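Local coordinates for protein esterase (Sinorhizobium meliloti 1021, PDB 4TX1) that hydrolyses acetyl esters of carbohydrates and probably aryl esters, as a member of the SGNH (GDSL-like) hydrolase family, at residues A[13-19]-A[52-58]; A[40-44]-A[209-215]; A[92-98]-A[139-145]. Residues are numbered along the deposited sequence.

How the contacts relate
The chain illustrates how contacts distant in sequence tie together an alpha/beta fold. From the N terminus, residues 13-19 form the first strand, next to the edge of the sheet; the chain then passes through 40-44, which opens helix 41-49, and returns at 52-58, closing contact 1 at the sheet edge. Contact 2 crosses it, since 40-44 lies inside that first loop and pairs only later with 209-215 of the C-terminal helix. Contact 3, joining 92-98 with 139-145, follows contact 1 in series and nests within the long loop of contact 2. Contacts 1 and 3 share one parallel sheet through neighbouring strands 14-20 and 94-98, while Trp41 and Leu215 seat contact 2 on it.

Contact 1: residues A[13-19]-A[52-58]; sequences MKTVLCY and DAHVIAE
Residues 14-19 and 53-58 are extended, parallel strands, their axes 4.6 Å apart at closest approach and inclined by 18°. They pair in strict step from Lys14 with Ala53 to Tyr19 with Glu58, with CA-CA spacings of 4.6 to 5.0 Å. Asp52 O, just before the strand, accepts from Lys14 N at 2.9 Å. Ala53 CA lies 3.2 Å from Lys14 O. His54 bonds twice through its backbone, N to Lys14 O at 2.7 Å and O to Val16 N at 2.9 Å; its CB lies 3.9 Å from Met13 SD. Val55, chi1 t, sets CG1 3.6 Å from Cys18 SG on the face where Pro42 of helix 41-49 also packs. Ile56 repeats the pair of hydrogen bonds, N to Val16 O and O to Cys18 N, both 2.8 Å, and with an mt side chain brings CD1 within 3.6 Å of Thr15 CG2. Ala57, level with Cys18, has its side chain on the Val55 face, against Pro42. Glu58 N reaches Cys18 O at 2.8 Å, and Glu58 CG meets Leu17 CD1 (rotamer tp) at 3.6 Å, while its carboxylate bonds His89 of helix 78-89. Strand 14-20 continues the pairing to strand 94-98 on its other edge. Order 2-1-3 of these parallel strands, with a helix in the crossover between the first two, is characteristic of the flavodoxin-like SGNH hydrolase fold.

Contact 2: residues A[40-44]-A[209-215]; sequences RWPSV and RAVGRGL
Trp41, chi1 76° (p) and chi2 -106°, spreads its indole beneath Val211, whose CG1 sits over the face of the five-membered ring, 4.3 Å from its centroid and 21° off the normal: a CH-pi contact. On the same indole, Trp41 CZ3 meets Leu215 CD1 at 3.7 Å. Both segments are helical, 41-44 being the first turn of its helix, with Arg40 at the N-cap and Val44 N bonded to Arg40 O at 3.1 Å. Closest backbone approach is Trp41 CA to Gly212 CA, 4.1 Å; a CB on Gly212 would clash with Trp41 O and Val44 CB. Such glycine-mediated close packing joins two helices on one face of the central parallel sheet of this SGNH hydrolase, where Trp41 touches strands 14-20 and 94-98. Val44, chi1 t, also packs against Gly212, its CG1 3.8 Å from Gly212 C and 3.6 Å from Arg213 N. The guanidinium of Arg209, with Val44 CG2 over one face, is salt-bridged to Asp39, and that of Arg213 to Glu206.

Contact 3: residues A[92-98]-A[139-145]; sequences LDLIVFM and PEILIVS
Five backbone hydrogen bonds stitch segment 92-98 to 139-145, alternating in direction as parallel pairing demands. Glu140 N donates to Asp93 O (2.9 Å), Ile95 N to Glu140 O (2.9 Å), Leu142 N to Ile95 O (2.9 Å), Phe97 N to Leu142 O (2.8 Å) and Val144 N to Phe97 O (2.8 Å). The register is therefore Leu94 with Glu140, Ile95 with Ile141, Val96 with Leu142 and Phe97 with Ile143, at CA-CA distances of 4.6 to 5.1 Å; the strand axes approach to 4.7 Å at an angle of 14°. Weaker CA-H...O contacts reinforce the pairing, as between Leu94 CA and Glu140 O at 3.2 Å. Side chains then separate onto two faces. On one, Leu94 (tp) places CD1 4.1 Å from Leu142 CB, Val96 CG1 lies 4.0 Å from Leu142 CD1 and 3.6 Å from Val144 CG2, and Met98 SD stands 3.8 Å from Val144 CG1; Leu215 and Val218 of helix 205-223 pack against this face. On the other, Phe97 CE2 meets Ile141 CG2 at 3.8 Å, beneath helix 112-127. Pro139, just ahead of its strand, has its CB 3.3 Å from Ile95 CD1. Asp93 turns its carboxylate to Thr15 N of the neighbouring strand 14-20, and Ser145 bonds Asp188 of strand 185-188. Helix 112-127 lies in the chain between the two strands, making this a beta-alpha-beta crossover at the apolar heart of the three-layer alpha/beta/alpha sandwich of SGNH hydrolases.

Contact 1: residues A[13-19]-A[52-58]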
loop_
_atom_site.group_PDB
_atom_site.type_symbol
_atom_site.label_atom_id
_atom_site.label_comp_id
_atom_site.label_asym_id
_atom_site.label_seq_id
_atom_site.Cartn_x
_atom_site.Cartn_y
_atom_site.Cartn_z
ATOM N N MET A 13 0.909 -15.454 35.148
ATOM C CA MET A 13 1.523 -14.131 34.738
ATOM C C MET A 13 0.629 -13.486 33.678
ATOM O O MET A 13 0.343 -14.100 32.677
ATOM C CB MET A 13 2.913 -14.384 34.184
ATOM C CG MET A 13 3.487 -13.331 33.243
ATOM S SD MET A 13 4.547 -12.188 34.111
ATOM C CE MET A 13 6.063 -13.125 34.300
ATOM N N LYS A 14 0.124 -12.294 33.952
ATOM C CA LYS A 14 -0.759 -11.600 33.015
ATOM C C LYS A 14 0.126 -10.735 32.083
ATOM O O LYS A 14 1.151 -10.208 32.507
ATOM C CB LYS A 14 -1.677 -10.666 33.752
ATOM C CG LYS A 14 -2.530 -11.292 34.860
ATOM C CD LYS A 14 -3.516 -12.318 34.346
ATOM C CE LYS A 14 -4.209 -12.999 35.563
ATOM N NZ LYS A 14 -5.517 -13.490 35.099
ATOM N N THR A 15 -0.298 -10.574 30.839
ATOM C CA THR A 15 0.470 -9.725 29.941
ATOM C C THR A 15 -0.422 -8.574 29.555
ATOM O O THR A 15 -1.636 -8.749 29.288
ATOM C CB THR A 15 0.890 -10.461 28.680
ATOM O OG1 THR A 15 1.692 -11.608 29.056
ATOM C CG2 THR A 15 1.785 -9.477 27.748
ATOM N N VAL A 16 0.163 -7.384 29.594
ATOM C CA VAL A 16 -0.586 -6.154 29.341
ATOM C C VAL A 16 0.122 -5.400 28.221
ATOM O O VAL A 16 1.313 -5.107 28.345
ATOM C CB VAL A 16 -0.568 -5.191 30.556
ATOM C CG1 VAL A 16 -1.354 -3.922 30.318
ATOM C CG2 VAL A 16 -1.107 -5.896 31.846
ATOM N N LEU A 17 -0.608 -5.078 27.155
ATOM C CA LEU A 17 -0.075 -4.219 26.081
ATOM C C LEU A 17 -0.592 -2.819 26.248
ATOM O O LEU A 17 -1.820 -2.588 26.350
ATOM C CB LEU A 17 -0.462 -4.754 24.680
ATOM C CG LEU A 17 -0.125 -3.862 23.444
ATOM C CD1 LEU A 17 1.377 -3.850 23.214
ATOM C CD2 LEU A 17 -0.931 -4.437 22.266
ATOM N N CYS A 18 0.340 -1.873 26.191
ATOM C CA CYS A 18 0.041 -0.450 26.288
ATOM C C CYS A 18 0.289 0.214 24.932
ATOM O O CYS A 18 1.440 0.330 24.492
ATOM C CB CYS A 18 0.872 0.258 27.295
ATOM S SG CYS A 18 0.719 -0.475 28.980
ATOM N N TYR A 19 -0.789 0.520 24.262
ATOM C CA TYR A 19 -0.745 1.046 22.869
ATOM C C TYR A 19 -1.088 2.461 22.835
ATOM O O TYR A 19 -2.239 2.892 23.092
ATOM C CB TYR A 19 -1.699 0.225 22.004
ATOM C CG TYR A 19 -1.517 0.350 20.480
ATOM C CD1 TYR A 19 -0.368 -0.163 19.867
ATOM C CD2 TYR A 19 -2.457 0.968 19.685
ATOM C CE1 TYR A 19 -0.211 -0.148 18.485
ATOM C CE2 TYR A 19 -2.257 1.087 18.281
ATOM C CZ TYR A 19 -1.151 0.481 17.700
ATOM O OH TYR A 19 -0.949 0.497 16.337
ATOM N N ASP A 52 3.281 -10.288 39.118
ATOM C CA ASP A 52 2.017 -10.758 38.633
ATOM C C ASP A 52 1.759 -10.434 37.130
ATOM O O ASP A 52 0.950 -11.115 36.481
ATOM C CB ASP A 52 0.899 -10.123 39.431
ATOM C CG ASP A 52 0.883 -10.598 40.907
ATOM O OD1 ASP A 52 1.603 -11.561 41.247
ATOM O OD2 ASP A 52 0.130 -9.999 41.674
ATOM N N ALA A 53 2.462 -9.426 36.599
ATOM C CA ALA A 53 2.168 -8.897 35.249
ATOM C C ALA A 53 3.435 -8.597 34.477
ATOM O O ALA A 53 4.504 -8.277 35.075
ATOM C CB ALA A 53 1.272 -7.632 35.359
ATOM N N HIS A 54 3.345 -8.719 33.124
ATOM C CA HIS A 54 4.430 -8.331 32.256
ATOM C C HIS A 54 3.819 -7.228 31.360
ATOM O O HIS A 54 2.840 -7.515 30.668
ATOM C CB HIS A 54 4.881 -9.467 31.381
ATOM C CG HIS A 54 5.966 -9.088 30.454
ATOM N ND1 HIS A 54 5.906 -9.380 29.110
ATOM C CD2 HIS A 54 7.117 -8.421 30.657
ATOM C CE1 HIS A 54 7.007 -8.933 28.532
ATOM N NE2 HIS A 54 7.733 -8.305 29.438
ATOM N N VAL A 55 4.300 -6.003 31.510
ATOM C CA VAL A 55 3.769 -4.834 30.770
ATOM C C VAL A 55 4.666 -4.490 29.582
ATOM O O VAL A 55 5.877 -4.292 29.728
ATOM C CB VAL A 55 3.630 -3.629 31.706
ATOM C CG1 VAL A 55 2.984 -2.425 31.023
ATOM C CG2 VAL A 55 2.848 -4.096 32.895
ATOM N N ILE A 56 4.026 -4.433 28.405
ATOM C CA ILE A 56 4.684 -4.120 27.115
ATOM C C ILE A 56 4.272 -2.723 26.668
ATOM O O ILE A 56 3.067 -2.425 26.491
ATOM C CB ILE A 56 4.285 -5.183 26.064
ATOM C CG1 ILE A 56 4.677 -6.581 26.645
ATOM C CG2 ILE A 56 4.920 -4.851 24.700
ATOM C CD1 ILE A 56 4.269 -7.755 25.827
ATOM N N ALA A 57 5.265 -1.855 26.408
ATOM C CA ALA A 57 5.020 -0.456 26.051
ATOM C C ALA A 57 5.185 -0.331 24.539
ATOM O O ALA A 57 6.249 -0.689 24.008
ATOM C CB ALA A 57 6.015 0.453 26.753
ATOM N N GLU A 58 4.128 0.167 23.888
ATOM C CA GLU A 58 4.198 0.412 22.433
ATOM C C GLU A 58 3.641 1.807 22.188
ATOM O O GLU A 58 2.503 1.971 21.728
ATOM C CB GLU A 58 3.372 -0.667 21.688
ATOM C CG GLU A 58 4.016 -2.021 21.613
ATOM C CD GLU A 58 5.101 -2.219 20.595
ATOM O OE1 GLU A 58 5.191 -1.452 19.600
ATOM O OE2 GLU A 58 5.795 -3.242 20.714
#

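Contact 2: residues A[40-44]-A[209-215]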
loop_
_atom_site.group_PDB
_atom_site.type_symbol
_atom_site.label_atom_id
_atom_site.label_comp_id
_atom_site.label_asym_id
_atom_site.label_seq_id
_atom_site.Cartn_x
_atom_site.Cartn_y
_atom_site.Cartn_z
ATOM N N ARG A 40 8.043 6.539 32.685
ATOM C CA ARG A 40 7.020 6.285 31.664
ATOM C C ARG A 40 5.834 5.555 32.325
ATOM O O ARG A 40 6.030 4.688 33.161
ATOM C CB ARG A 40 7.634 5.489 30.532
ATOM C CG ARG A 40 8.817 6.202 29.941
ATOM C CD ARG A 40 9.587 5.337 28.911
ATOM N NE ARG A 40 10.903 5.867 28.699
ATOM C CZ ARG A 40 11.918 5.209 28.162
ATOM N NH1 ARG A 40 11.692 3.954 27.763
ATOM N NH2 ARG A 40 13.106 5.737 28.103
ATOM N N TRP A 41 4.609 5.819 31.894
ATOM C CA TRP A 41 3.468 5.272 32.583
ATOM C C TRP A 41 3.345 3.793 32.578
ATOM O O TRP A 41 3.040 3.176 33.575
ATOM C CB TRP A 41 2.190 5.999 32.216
ATOM C CG TRP A 41 1.564 5.678 30.847
ATOM C CD1 TRP A 41 1.588 6.479 29.749
ATOM C CD2 TRP A 41 0.754 4.547 30.524
ATOM N NE1 TRP A 41 0.851 5.881 28.711
ATOM C CE2 TRP A 41 0.359 4.693 29.156
ATOM C CE3 TRP A 41 0.392 3.377 31.203
ATOM C CZ2 TRP A 41 -0.426 3.721 28.493
ATOM C CZ3 TRP A 41 -0.405 2.431 30.545
ATOM C CH2 TRP A 41 -0.803 2.613 29.222
ATOM N N PRO A 42 3.744 3.108 31.460
ATOM C CA PRO A 42 3.704 1.669 31.544
ATOM C C PRO A 42 4.698 1.047 32.564
ATOM O O PRO A 42 4.426 0.006 33.157
ATOM C CB PRO A 42 4.130 1.212 30.138
ATOM C CG PRO A 42 3.648 2.339 29.304
ATOM C CD PRO A 42 4.057 3.592 30.106
ATOM N N SER A 43 5.845 1.691 32.746
ATOM C CA SER A 43 6.859 1.294 33.733
ATOM C C SER A 43 6.334 1.454 35.162
ATOM O O SER A 43 6.537 0.518 35.986
ATOM C CB SER A 43 8.101 2.168 33.620
ATOM O OG SER A 43 8.699 1.958 32.313
ATOM N N VAL A 44 5.710 2.593 35.408
ATOM C CA VAL A 44 5.065 2.843 36.736
ATOM C C VAL A 44 3.989 1.805 37.042
ATOM O O VAL A 44 3.957 1.196 38.152
ATOM C CB VAL A 44 4.520 4.248 36.848
ATOM C CG1 VAL A 44 3.632 4.320 38.111
ATOM C CG2 VAL A 44 5.673 5.272 36.701
ATOM N N ARG A 209 4.067 9.869 35.279
ATOM C CA ARG A 209 3.978 8.909 36.387
ATOM C C ARG A 209 2.568 8.798 36.993
ATOM O O ARG A 209 2.089 7.656 37.303
ATOM C CB ARG A 209 4.981 9.304 37.502
ATOM C CG ARG A 209 6.421 9.130 37.159
ATOM C CD ARG A 209 7.292 9.591 38.376
ATOM N NE ARG A 209 7.133 8.518 39.264
ATOM C CZ ARG A 209 7.851 7.389 39.287
ATOM N NH1 ARG A 209 8.953 7.221 38.562
ATOM N NH2 ARG A 209 7.449 6.403 40.127
ATOM N N ALA A 210 1.849 9.899 37.034
ATOM C CA ALA A 210 0.520 10.022 37.651
ATOM C C ALA A 210 -0.452 9.191 36.888
ATOM O O ALA A 210 -1.340 8.555 37.470
ATOM C CB ALA A 210 0.050 11.454 37.719
ATOM N N VAL A 211 -0.314 9.188 35.547
ATOM C CA VAL A 211 -1.166 8.317 34.735
ATOM C C VAL A 211 -0.938 6.895 35.129
ATOM O O VAL A 211 -1.915 6.156 35.299
ATOM C CB VAL A 211 -0.908 8.499 33.211
ATOM C CG1 VAL A 211 -1.672 7.428 32.450
ATOM C CG2 VAL A 211 -1.221 9.903 32.788
ATOM N N GLY A 212 0.304 6.432 35.201
ATOM C CA GLY A 212 0.605 5.064 35.504
ATOM C C GLY A 212 0.061 4.666 36.877
ATOM O O GLY A 212 -0.499 3.580 37.039
ATOM N N ARG A 213 0.258 5.538 37.870
ATOM C CA ARG A 213 -0.266 5.247 39.256
ATOM C C ARG A 213 -1.756 5.222 39.275
ATOM O O ARG A 213 -2.370 4.331 39.884
ATOM C CB ARG A 213 0.163 6.326 40.268
ATOM C CG ARG A 213 1.598 6.234 40.655
ATOM C CD ARG A 213 1.720 7.011 41.966
ATOM N NE ARG A 213 1.397 8.376 41.660
ATOM C CZ ARG A 213 2.300 9.247 41.244
ATOM N NH1 ARG A 213 3.562 8.869 41.179
ATOM N NH2 ARG A 213 1.940 10.506 40.957
ATOM N N GLY A 214 -2.363 6.180 38.589
ATOM C CA GLY A 214 -3.785 6.267 38.443
ATOM C C GLY A 214 -4.482 5.070 37.828
ATOM O O GLY A 214 -5.623 4.771 38.184
ATOM N N LEU A 215 -3.802 4.385 36.895
ATOM C CA LEU A 215 -4.398 3.198 36.233
ATOM C C LEU A 215 -4.342 1.929 37.042
ATOM O O LEU A 215 -5.027 0.971 36.764
ATOM C CB LEU A 215 -3.674 3.009 34.894
ATOM C CG LEU A 215 -4.015 4.004 33.819
ATOM C CD1 LEU A 215 -3.009 3.987 32.658
ATOM C CD2 LEU A 215 -5.413 3.751 33.259
#

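Contact 3: residues A[92-98]-A[139-145]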
loop_
_atom_site.group_PDB
_atom_site.type_symbol
_atom_site.label_atom_id
_atom_site.label_comp_id
_atom_site.label_asym_id
_atom_site.label_seq_id
_atom_site.Cartn_x
_atom_site.Cartn_y
_atom_site.Cartn_z
ATOM N N LEU A 92 -2.394 -11.993 24.954
ATOM C CA LEU A 92 -2.539 -10.844 25.809
ATOM C C LEU A 92 -3.757 -10.996 26.727
ATOM O O LEU A 92 -4.810 -11.436 26.264
ATOM C CB LEU A 92 -2.678 -9.562 24.958
ATOM C CG LEU A 92 -1.436 -9.230 24.091
ATOM C CD1 LEU A 92 -1.895 -8.213 22.987
ATOM C CD2 LEU A 92 -0.412 -8.670 25.015
ATOM N N ASP A 93 -3.597 -10.542 27.949
ATOM C CA ASP A 93 -4.705 -10.477 28.937
ATOM C C ASP A 93 -5.446 -9.162 28.952
ATOM O O ASP A 93 -6.664 -9.125 29.143
ATOM C CB ASP A 93 -4.177 -10.831 30.338
ATOM C CG ASP A 93 -3.598 -12.233 30.369
ATOM O OD1 ASP A 93 -4.342 -13.194 30.135
ATOM O OD2 ASP A 93 -2.390 -12.369 30.448
ATOM N N LEU A 94 -4.741 -8.067 28.600
ATOM C CA LEU A 94 -5.314 -6.755 28.573
ATOM C C LEU A 94 -4.600 -5.874 27.555
ATOM O O LEU A 94 -3.376 -5.855 27.535
ATOM C CB LEU A 94 -5.099 -6.038 29.915
ATOM C CG LEU A 94 -5.669 -4.664 30.163
ATOM C CD1 LEU A 94 -7.192 -4.540 30.026
ATOM C CD2 LEU A 94 -5.164 -4.165 31.559
ATOM N N ILE A 95 -5.393 -5.147 26.814
ATOM C CA ILE A 95 -4.846 -4.092 25.913
ATOM C C ILE A 95 -5.314 -2.797 26.541
ATOM O O ILE A 95 -6.537 -2.610 26.786
ATOM C CB ILE A 95 -5.363 -4.254 24.476
ATOM C CG1 ILE A 95 -4.819 -5.595 23.919
ATOM C CG2 ILE A 95 -4.874 -3.022 23.672
ATOM C CD1 ILE A 95 -5.670 -6.761 23.965
ATOM N N VAL A 96 -4.388 -1.879 26.778
ATOM C CA VAL A 96 -4.688 -0.529 27.248
ATOM C C VAL A 96 -4.421 0.486 26.128
ATOM O O VAL A 96 -3.259 0.590 25.705
ATOM C CB VAL A 96 -3.797 -0.154 28.472
ATOM C CG1 VAL A 96 -4.230 1.245 29.029
ATOM C CG2 VAL A 96 -3.953 -1.309 29.514
ATOM N N PHE A 97 -5.442 1.202 25.699
ATOM C CA PHE A 97 -5.310 2.231 24.663
ATOM C C PHE A 97 -5.232 3.604 25.311
ATOM O O PHE A 97 -6.042 3.954 26.181
ATOM C CB PHE A 97 -6.482 2.249 23.724
ATOM C CG PHE A 97 -6.594 1.013 22.838
ATOM C CD1 PHE A 97 -5.608 0.748 21.906
ATOM C CD2 PHE A 97 -7.665 0.154 22.895
ATOM C CE1 PHE A 97 -5.694 -0.309 21.076
ATOM C CE2 PHE A 97 -7.811 -0.915 22.045
ATOM C CZ PHE A 97 -6.773 -1.201 21.157
ATOM N N MET A 98 -4.249 4.368 24.889
ATOM C CA MET A 98 -4.303 5.798 25.165
ATOM C C MET A 98 -3.953 6.611 23.919
ATOM O O MET A 98 -2.762 6.905 23.629
ATOM C CB MET A 98 -3.455 6.208 26.409
ATOM C CG MET A 98 -3.801 7.633 26.819
ATOM S SD MET A 98 -3.118 8.181 28.412
ATOM C CE MET A 98 -1.437 8.510 27.904
ATOM N N PRO A 139 -8.876 -10.955 25.067
ATOM C CA PRO A 139 -8.291 -10.044 26.030
ATOM C C PRO A 139 -9.324 -9.031 26.504
ATOM O O PRO A 139 -10.270 -8.698 25.788
ATOM C CB PRO A 139 -7.182 -9.343 25.260
ATOM C CG PRO A 139 -7.181 -9.879 23.897
ATOM C CD PRO A 139 -7.985 -11.135 23.906
ATOM N N GLU A 140 -9.126 -8.542 27.724
ATOM C CA GLU A 140 -9.862 -7.400 28.191
ATOM C C GLU A 140 -9.284 -6.142 27.519
ATOM O O GLU A 140 -8.137 -6.141 27.088
ATOM C CB GLU A 140 -9.676 -7.261 29.705
ATOM C CG GLU A 140 -10.240 -8.445 30.463
ATOM C CD GLU A 140 -11.747 -8.485 30.389
ATOM O OE1 GLU A 140 -12.399 -7.399 30.446
ATOM O OE2 GLU A 140 -12.294 -9.616 30.277
ATOM N N ILE A 141 -10.098 -5.118 27.438
ATOM C CA ILE A 141 -9.680 -3.835 26.821
ATOM C C ILE A 141 -10.006 -2.662 27.730
ATOM O O ILE A 141 -11.163 -2.517 28.207
ATOM C CB ILE A 141 -10.409 -3.670 25.484
ATOM C CG1 ILE A 141 -10.039 -4.798 24.506
ATOM C CG2 ILE A 141 -9.950 -2.375 24.789
ATOM C CD1 ILE A 141 -10.866 -4.782 23.200
ATOM N N LEU A 142 -9.016 -1.816 27.949
ATOM C CA LEU A 142 -9.143 -0.580 28.711
ATOM C C LEU A 142 -8.928 0.619 27.777
ATOM O O LEU A 142 -7.779 0.768 27.262
ATOM C CB LEU A 142 -8.142 -0.551 29.800
ATOM C CG LEU A 142 -8.215 0.389 30.981
ATOM C CD1 LEU A 142 -6.983 0.623 31.833
ATOM C CD2 LEU A 142 -9.521 1.195 31.197
ATOM N N ILE A 143 -9.918 1.485 27.700
ATOM C CA ILE A 143 -9.873 2.712 26.915
ATOM C C ILE A 143 -9.492 3.850 27.870
ATOM O O ILE A 143 -10.218 4.154 28.806
ATOM C CB ILE A 143 -11.161 3.039 26.206
ATOM C CG1 ILE A 143 -11.463 1.899 25.223
ATOM C CG2 ILE A 143 -11.099 4.400 25.504
ATOM C CD1 ILE A 143 -12.844 1.884 24.617
ATOM N N VAL A 144 -8.376 4.503 27.602
ATOM C CA VAL A 144 -7.953 5.631 28.416
ATOM C C VAL A 144 -8.047 6.925 27.611
ATOM O O VAL A 144 -7.468 7.082 26.472
ATOM C CB VAL A 144 -6.554 5.415 28.971
ATOM C CG1 VAL A 144 -6.192 6.603 29.872
ATOM C CG2 VAL A 144 -6.381 4.085 29.679
ATOM N N SER A 145 -8.799 7.908 28.109
ATOM C CA SER A 145 -8.866 9.197 27.453
ATOM C C SER A 145 -7.556 9.949 27.893
ATOM O O SER A 145 -7.182 9.951 29.100
ATOM C CB SER A 145 -10.128 10.016 27.724
ATOM O OG SER A 145 -10.214 10.146 29.162
#